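Local atomic coordinates of 3-methylornithine synthase (Methanosarcina barkeri, PDB entry 3T7V), a protein that catalyses the radical-based isomerisation of L-lysine to (3R)-3-methyl-D-ornithine, a step in pyrrolysine biosynthesis, using a [4Fe-4S] cluster and S-adenosylmethionine. Residues L61-K72 against F108-P119. Residues are numbered along the deposited sequence; the frame is centred on the assembly and turned at random.
With MD0 (5-amino-D-isoleucine), chain D; SF4 (iron/sulfur cluster), chain B; SAM (S-adenosylmethionine), chain C.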
loop_
_atom_site.group_PDB
_atom_site.type_symbol
_atom_site.label_atom_id
_atom_site.label_comp_id
_atom_site.label_asym_id
_atom_site.label_seq_id
_atom_site.Cartn_x
_atom_site.Cartn_y
_atom_site.Cartn_z
ATOM N N LEU A 61 6.299 9.439 4.850
ATOM C CA LEU A 61 5.357 10.060 3.883
ATOM C C LEU A 61 5.697 9.590 2.465
ATOM O O LEU A 61 6.837 9.755 2.004
ATOM C CB LEU A 61 5.434 11.567 3.934
ATOM C CG LEU A 61 5.204 12.163 5.300
ATOM C CD1 LEU A 61 5.553 13.669 5.316
ATOM C CD2 LEU A 61 3.760 11.930 5.733
ATOM N N ASN A 62 4.729 8.985 1.757
ATOM C CA ASN A 62 4.980 8.403 0.395
ATOM C C ASN A 62 4.051 9.089 -0.579
ATOM O O ASN A 62 2.794 9.099 -0.386
ATOM C CB ASN A 62 4.620 6.901 0.481
ATOM C CG ASN A 62 5.099 6.071 -0.711
ATOM O OD1 ASN A 62 5.890 6.489 -1.514
ATOM N ND2 ASN A 62 4.648 4.799 -0.721
ATOM N N CYS A 63 4.645 9.698 -1.594
ATOM C CA CYS A 63 3.800 10.294 -2.672
ATOM C C CYS A 63 3.373 9.242 -3.661
ATOM O O CYS A 63 4.093 8.313 -3.918
ATOM C CB CYS A 63 4.648 11.288 -3.372
ATOM S SG CYS A 63 3.795 12.276 -4.607
ATOM N N PHE A 64 2.187 9.345 -4.183
ATOM C CA PHE A 64 1.674 8.356 -5.129
ATOM C C PHE A 64 1.538 8.995 -6.494
ATOM O O PHE A 64 0.769 9.969 -6.680
ATOM C CB PHE A 64 0.276 7.949 -4.615
ATOM C CG PHE A 64 -0.372 6.896 -5.494
ATOM C CD1 PHE A 64 0.260 5.659 -5.635
ATOM C CD2 PHE A 64 -1.560 7.127 -6.176
ATOM C CE1 PHE A 64 -0.270 4.652 -6.446
ATOM C CE2 PHE A 64 -2.110 6.113 -7.000
ATOM C CZ PHE A 64 -1.455 4.907 -7.127
ATOM N N ILE A 65 2.224 8.442 -7.471
ATOM C CA ILE A 65 2.188 8.911 -8.884
ATOM C C ILE A 65 1.706 7.794 -9.763
ATOM O O ILE A 65 2.479 6.879 -10.147
ATOM C CB ILE A 65 3.562 9.390 -9.363
ATOM C CG1 ILE A 65 4.122 10.512 -8.418
ATOM C CG2 ILE A 65 3.447 9.927 -10.814
ATOM C CD1 ILE A 65 5.518 10.955 -8.863
ATOM N N TYR A 66 0.417 7.875 -10.081
ATOM C CA TYR A 66 -0.222 6.855 -10.948
ATOM C C TYR A 66 -0.020 7.373 -12.365
ATOM O O TYR A 66 -0.726 8.273 -12.825
ATOM C CB TYR A 66 -1.703 6.801 -10.555
ATOM C CG TYR A 66 -2.463 5.568 -11.000
ATOM C CD1 TYR A 66 -1.936 4.576 -11.805
ATOM C CD2 TYR A 66 -3.784 5.444 -10.583
ATOM C CE1 TYR A 66 -2.651 3.431 -12.127
ATOM C CE2 TYR A 66 -4.529 4.318 -10.918
ATOM C CZ TYR A 66 -3.943 3.349 -11.697
ATOM O OH TYR A 66 -4.776 2.275 -12.001
ATOM N N PHE A 67 1.050 6.873 -13.026
ATOM C CA PHE A 67 1.534 7.506 -14.270
ATOM C C PHE A 67 0.907 6.950 -15.558
ATOM O O PHE A 67 1.031 7.538 -16.596
ATOM C CB PHE A 67 3.081 7.456 -14.385
ATOM C CG PHE A 67 3.682 6.093 -14.447
ATOM C CD1 PHE A 67 4.081 5.486 -13.290
ATOM C CD2 PHE A 67 3.838 5.408 -15.652
ATOM C CE1 PHE A 67 4.612 4.215 -13.302
ATOM C CE2 PHE A 67 4.346 4.115 -15.718
ATOM C CZ PHE A 67 4.764 3.500 -14.499
ATOM N N SER A 68 0.179 5.835 -15.406
ATOM C CA SER A 68 -0.607 5.300 -16.515
ATOM C C SER A 68 -1.738 4.473 -15.976
ATOM O O SER A 68 -1.505 3.571 -15.145
ATOM C CB SER A 68 0.235 4.432 -17.451
ATOM O OG SER A 68 -0.681 3.907 -18.451
ATOM N N THR A 69 -2.972 4.782 -16.424
ATOM C CA THR A 69 -4.139 4.044 -15.949
ATOM C C THR A 69 -4.635 3.062 -16.962
ATOM O O THR A 69 -5.748 2.574 -16.854
ATOM C CB THR A 69 -5.253 4.941 -15.458
ATOM O OG1 THR A 69 -5.647 5.747 -16.571
ATOM C CG2 THR A 69 -4.761 5.885 -14.302
ATOM N N TYR A 70 -3.791 2.716 -17.932
ATOM C CA TYR A 70 -4.081 1.592 -18.805
ATOM C C TYR A 70 -3.690 0.269 -18.186
ATOM O O TYR A 70 -2.624 0.145 -17.626
ATOM C CB TYR A 70 -3.309 1.755 -20.132
ATOM C CG TYR A 70 -3.884 2.855 -20.976
ATOM C CD1 TYR A 70 -3.471 4.178 -20.786
ATOM C CD2 TYR A 70 -4.837 2.574 -21.925
ATOM C CE1 TYR A 70 -4.031 5.199 -21.528
ATOM C CE2 TYR A 70 -5.388 3.645 -22.683
ATOM C CZ TYR A 70 -4.942 4.931 -22.446
ATOM O OH TYR A 70 -5.507 5.950 -23.215
ATOM N N CYS A 71 -4.550 -0.729 -18.339
ATOM C CA CYS A 71 -4.252 -2.080 -17.815
ATOM C C CYS A 71 -4.773 -3.143 -18.747
ATOM O O CYS A 71 -5.913 -3.043 -19.204
ATOM C CB CYS A 71 -4.844 -2.242 -16.465
ATOM S SG CYS A 71 -4.141 -3.757 -15.677
ATOM N N LYS A 72 -3.976 -4.185 -18.934
ATOM C CA LYS A 72 -4.398 -5.328 -19.741
ATOM C C LYS A 72 -5.071 -6.455 -18.905
ATOM O O LYS A 72 -5.556 -7.432 -19.460
ATOM C CB LYS A 72 -3.192 -5.847 -20.564
ATOM C CG LYS A 72 -2.074 -6.476 -19.736
ATOM C CD LYS A 72 -0.772 -6.456 -20.663
ATOM C CE LYS A 72 0.398 -7.089 -19.895
ATOM N NZ LYS A 72 0.196 -8.539 -19.876
ATOM N N PHE A 108 8.654 14.560 1.152
ATOM C CA PHE A 108 8.422 13.105 1.015
ATOM C C PHE A 108 9.676 12.250 1.284
ATOM O O PHE A 108 10.808 12.628 1.024
ATOM C CB PHE A 108 7.942 12.762 -0.420
ATOM C CG PHE A 108 6.593 13.333 -0.714
ATOM C CD1 PHE A 108 5.470 12.694 -0.171
ATOM C CD2 PHE A 108 6.449 14.467 -1.554
ATOM C CE1 PHE A 108 4.199 13.149 -0.460
ATOM C CE2 PHE A 108 5.166 14.952 -1.820
ATOM C CZ PHE A 108 4.051 14.288 -1.285
ATOM N N HIS A 109 9.427 11.084 1.893
ATOM C CA HIS A 109 10.477 10.068 2.071
ATOM C C HIS A 109 10.638 9.119 0.921
ATOM O O HIS A 109 11.731 8.578 0.723
ATOM C CB HIS A 109 10.220 9.216 3.350
ATOM C CG HIS A 109 10.152 10.050 4.576
ATOM N ND1 HIS A 109 8.963 10.532 5.045
ATOM C CD2 HIS A 109 11.136 10.532 5.403
ATOM C CE1 HIS A 109 9.196 11.325 6.107
ATOM N NE2 HIS A 109 10.525 11.319 6.333
ATOM N N MET A 110 9.606 9.000 0.076
ATOM C CA MET A 110 9.616 8.021 -0.995
ATOM C C MET A 110 8.556 8.464 -1.978
ATOM O O MET A 110 7.588 9.198 -1.599
ATOM C CB MET A 110 9.282 6.635 -0.432
ATOM C CG MET A 110 9.355 5.520 -1.559
ATOM S SD MET A 110 9.634 3.863 -0.869
ATOM C CE MET A 110 8.159 3.725 0.101
ATOM N N VAL A 111 8.702 8.064 -3.243
ATOM C CA VAL A 111 7.635 8.232 -4.263
ATOM C C VAL A 111 7.275 6.866 -4.809
ATOM O O VAL A 111 8.181 6.051 -5.034
ATOM C CB VAL A 111 8.081 9.188 -5.376
ATOM C CG1 VAL A 111 8.326 10.564 -4.853
ATOM C CG2 VAL A 111 9.302 8.692 -6.131
ATOM N N ASP A 112 5.981 6.613 -4.943
ATOM C CA ASP A 112 5.460 5.337 -5.548
ATOM C C ASP A 112 5.008 5.502 -6.971
ATOM O O ASP A 112 4.030 6.266 -7.183
ATOM C CB ASP A 112 4.362 4.785 -4.628
ATOM C CG ASP A 112 3.702 3.545 -5.112
ATOM O OD1 ASP A 112 4.085 2.934 -6.152
ATOM O OD2 ASP A 112 2.726 3.088 -4.416
ATOM N N LEU A 113 5.776 4.992 -7.916
ATOM C CA LEU A 113 5.443 5.140 -9.371
ATOM C C LEU A 113 4.599 3.889 -9.704
ATOM O O LEU A 113 5.092 2.748 -9.653
ATOM C CB LEU A 113 6.735 5.092 -10.219
ATOM C CG LEU A 113 7.725 6.199 -9.911
ATOM C CD1 LEU A 113 8.974 5.939 -10.728
ATOM C CD2 LEU A 113 7.051 7.531 -10.177
ATOM N N THR A 114 3.314 4.115 -9.962
ATOM C CA THR A 114 2.357 3.042 -10.151
ATOM C C THR A 114 1.732 3.114 -11.527
ATOM O O THR A 114 1.442 4.203 -12.066
ATOM C CB THR A 114 1.244 3.181 -9.078
ATOM O OG1 THR A 114 1.814 2.882 -7.798
ATOM C CG2 THR A 114 0.079 2.139 -9.288
ATOM N N MET A 115 1.470 1.934 -12.113
ATOM C CA MET A 115 0.703 1.864 -13.345
ATOM C C MET A 115 -0.170 0.635 -13.296
ATOM O O MET A 115 0.076 -0.340 -12.589
ATOM C CB MET A 115 1.581 1.844 -14.639
ATOM C CG MET A 115 2.628 0.704 -14.579
ATOM S SD MET A 115 3.391 0.595 -16.231
ATOM C CE MET A 115 4.659 -0.603 -15.882
ATOM N N GLY A 116 -1.214 0.676 -14.133
ATOM C CA GLY A 116 -1.816 -0.613 -14.574
ATOM C C GLY A 116 -0.797 -1.389 -15.402
ATOM O O GLY A 116 0.304 -0.838 -15.686
ATOM N N GLU A 117 -1.084 -2.622 -15.763
ATOM C CA GLU A 117 -0.184 -3.354 -16.646
ATOM C C GLU A 117 -0.442 -2.789 -18.042
ATOM O O GLU A 117 -1.170 -3.351 -18.838
ATOM C CB GLU A 117 -0.439 -4.855 -16.567
ATOM C CG GLU A 117 -0.106 -5.413 -15.168
ATOM C CD GLU A 117 0.295 -6.884 -15.211
ATOM O OE1 GLU A 117 0.409 -7.487 -16.281
ATOM O OE2 GLU A 117 0.520 -7.381 -14.051
ATOM N N ASP A 118 0.264 -1.669 -18.327
ATOM C CA ASP A 118 -0.053 -0.899 -19.571
ATOM C C ASP A 118 0.691 -1.579 -20.720
ATOM O O ASP A 118 1.933 -1.606 -20.700
ATOM C CB ASP A 118 0.445 0.529 -19.313
ATOM C CG ASP A 118 0.292 1.425 -20.523
ATOM O OD1 ASP A 118 -0.106 0.971 -21.567
ATOM O OD2 ASP A 118 0.638 2.609 -20.311
ATOM N N PRO A 119 -0.052 -1.952 -21.760
ATOM C CA PRO A 119 0.607 -2.549 -22.923
ATOM C C PRO A 119 1.731 -1.735 -23.516
ATOM O O PRO A 119 2.664 -2.274 -24.055
ATOM C CB PRO A 119 -0.559 -2.655 -23.949
ATOM C CG PRO A 119 -1.792 -2.733 -23.098
ATOM C CD PRO A 119 -1.532 -1.917 -21.862
HETATM C C MD0 D . -2.060 3.681 -1.878
HETATM N N MD0 D . -3.342 4.564 -3.741
HETATM O O MD0 D . -0.960 3.681 -1.288
HETATM C CA MD0 D . -2.094 3.913 -3.354
HETATM C CB MD0 D . -1.932 2.566 -4.121
HETATM C CD MD0 D . -0.011 1.002 -4.865
HETATM N NE MD0 D . 1.342 0.582 -4.526
HETATM C CG MD0 D . -0.505 2.014 -3.835
HETATM C CG2 MD0 D . -2.990 1.495 -3.752
HETATM O OXT MD0 D . -3.137 3.497 -1.299
HETATM FE FE1 SF4 B . -3.461 -3.639 -11.039
HETATM FE FE2 SF4 B . -4.793 -3.805 -13.484
HETATM FE FE3 SF4 B . -6.185 -2.942 -11.376
HETATM FE FE4 SF4 B . -5.512 -5.493 -11.532
HETATM S S1 SF4 B . -6.876 -4.424 -12.986
HETATM S S2 SF4 B . -5.291 -4.161 -9.707
HETATM S S3 SF4 B . -3.494 -5.458 -12.517
HETATM S S4 SF4 B . -4.459 -1.876 -12.312
HETATM N N SAM C . -1.492 -2.845 -11.553
HETATM C CA SAM C . -0.560 -3.143 -10.571
HETATM C C SAM C . -0.957 -4.222 -9.645
HETATM O O SAM C . -2.096 -4.727 -9.728
HETATM O OXT SAM C . -0.050 -4.678 -8.864
HETATM C CB SAM C . -0.521 -2.209 -9.581
HETATM C CG SAM C . -1.738 -1.576 -9.039
HETATM S SD SAM C . -1.852 -1.719 -7.205
HETATM C CE SAM C . -1.754 -0.016 -6.726
HETATM C "C5'" SAM C . -3.592 -2.030 -6.994
HETATM C "C4'" SAM C . -3.864 -2.669 -5.851
HETATM O "O4'" SAM C . -4.774 -1.457 -5.469
HETATM C "C3'" SAM C . -4.426 -3.870 -5.927
HETATM O "O3'" SAM C . -3.235 -4.530 -5.477
HETATM C "C2'" SAM C . -5.293 -3.611 -4.687
HETATM O "O2'" SAM C . -4.700 -4.097 -3.438
HETATM C "C1'" SAM C . -5.670 -2.123 -4.573
HETATM N N9 SAM C . -7.040 -1.899 -5.165
HETATM C C8 SAM C . -7.459 -1.950 -6.466
HETATM N N7 SAM C . -8.765 -1.735 -6.512
HETATM C C5 SAM C . -9.199 -1.527 -5.222
HETATM C C6 SAM C . -10.472 -1.332 -4.666
HETATM N N6 SAM C . -11.582 -1.279 -5.404
HETATM N N1 SAM C . -10.565 -1.121 -3.344
HETATM C C2 SAM C . -9.467 -1.178 -2.533
HETATM N N3 SAM C . -8.239 -1.479 -3.022
HETATM C C4 SAM C . -8.122 -1.628 -4.379
HETATM O O HOH W 1 -0.943 -9.263 -17.866
#
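Phe-64 turns its ring edge to the carboxylate of Asp-112: OD2 lies near the ring plane, 3.8 Å from CD1, with the two planes 73° apart. Over one face of that ring, toward its rim, sits CA of 5-amino-D-isoleucine, and Phe-64 CE1 packs 3.4 Å from CB of Thr-114. Phe-108 receives Cys-63 on a face, CB lying 3.5 Å from the ring centroid and only 13° off the normal, a CH-pi contact; Cys-63 SG is over the same ring, 4.2 Å from its centroid, a sulfur-aromatic contact. Leu-61 O meets the Phe-108 edge. A chi1 of 62° swings the Phe-67 ring against the other strand, with CB of Met-115 over a face and the Leu-113 backbone at its edge. Replacing Phe-64 by alanine would probably strip the ligand of its aromatic wall and open a gap beside Thr-114. Asp-112 OD2 accepts a 2.9 Å hydrogen bond from NE of that ligand, while OD1 is held by Ser-146 and, weakly, by Thr-114 OG1. The strands carrying 61-68 and 110-115 are parallel neighbours in the TIM-barrel-type sheet of the radical SAM core. Nearly straight backbone bonds such as Asp-112 N to Cys-63 O pair Cys-63 with Val-111; in this register Asn-62, Phe-64, Tyr-66, Asp-112 and Thr-114 share the ligand-bearing face, and Cys-63, Ile-65, Val-111 and Leu-113 the other, where helix 126-139 covers Val-111 and Leu-113. Past the strands, Cys-71 SG binds FE2 of the [4Fe-4S] cluster at 2.3 Å, alongside the ligands Cys-75 and Cys-78, and accepts the N-H of Glu-117, a bond likely to temper the thiolate's charge. Gly-116 packs against Cys-71, its CA 3.2 Å from Tyr-70 O. Ser-68 OG donates to Asp-118 OD2 (2.6 Å) from above the carboxylate plane, and Arg-90 pairs with the same oxygen.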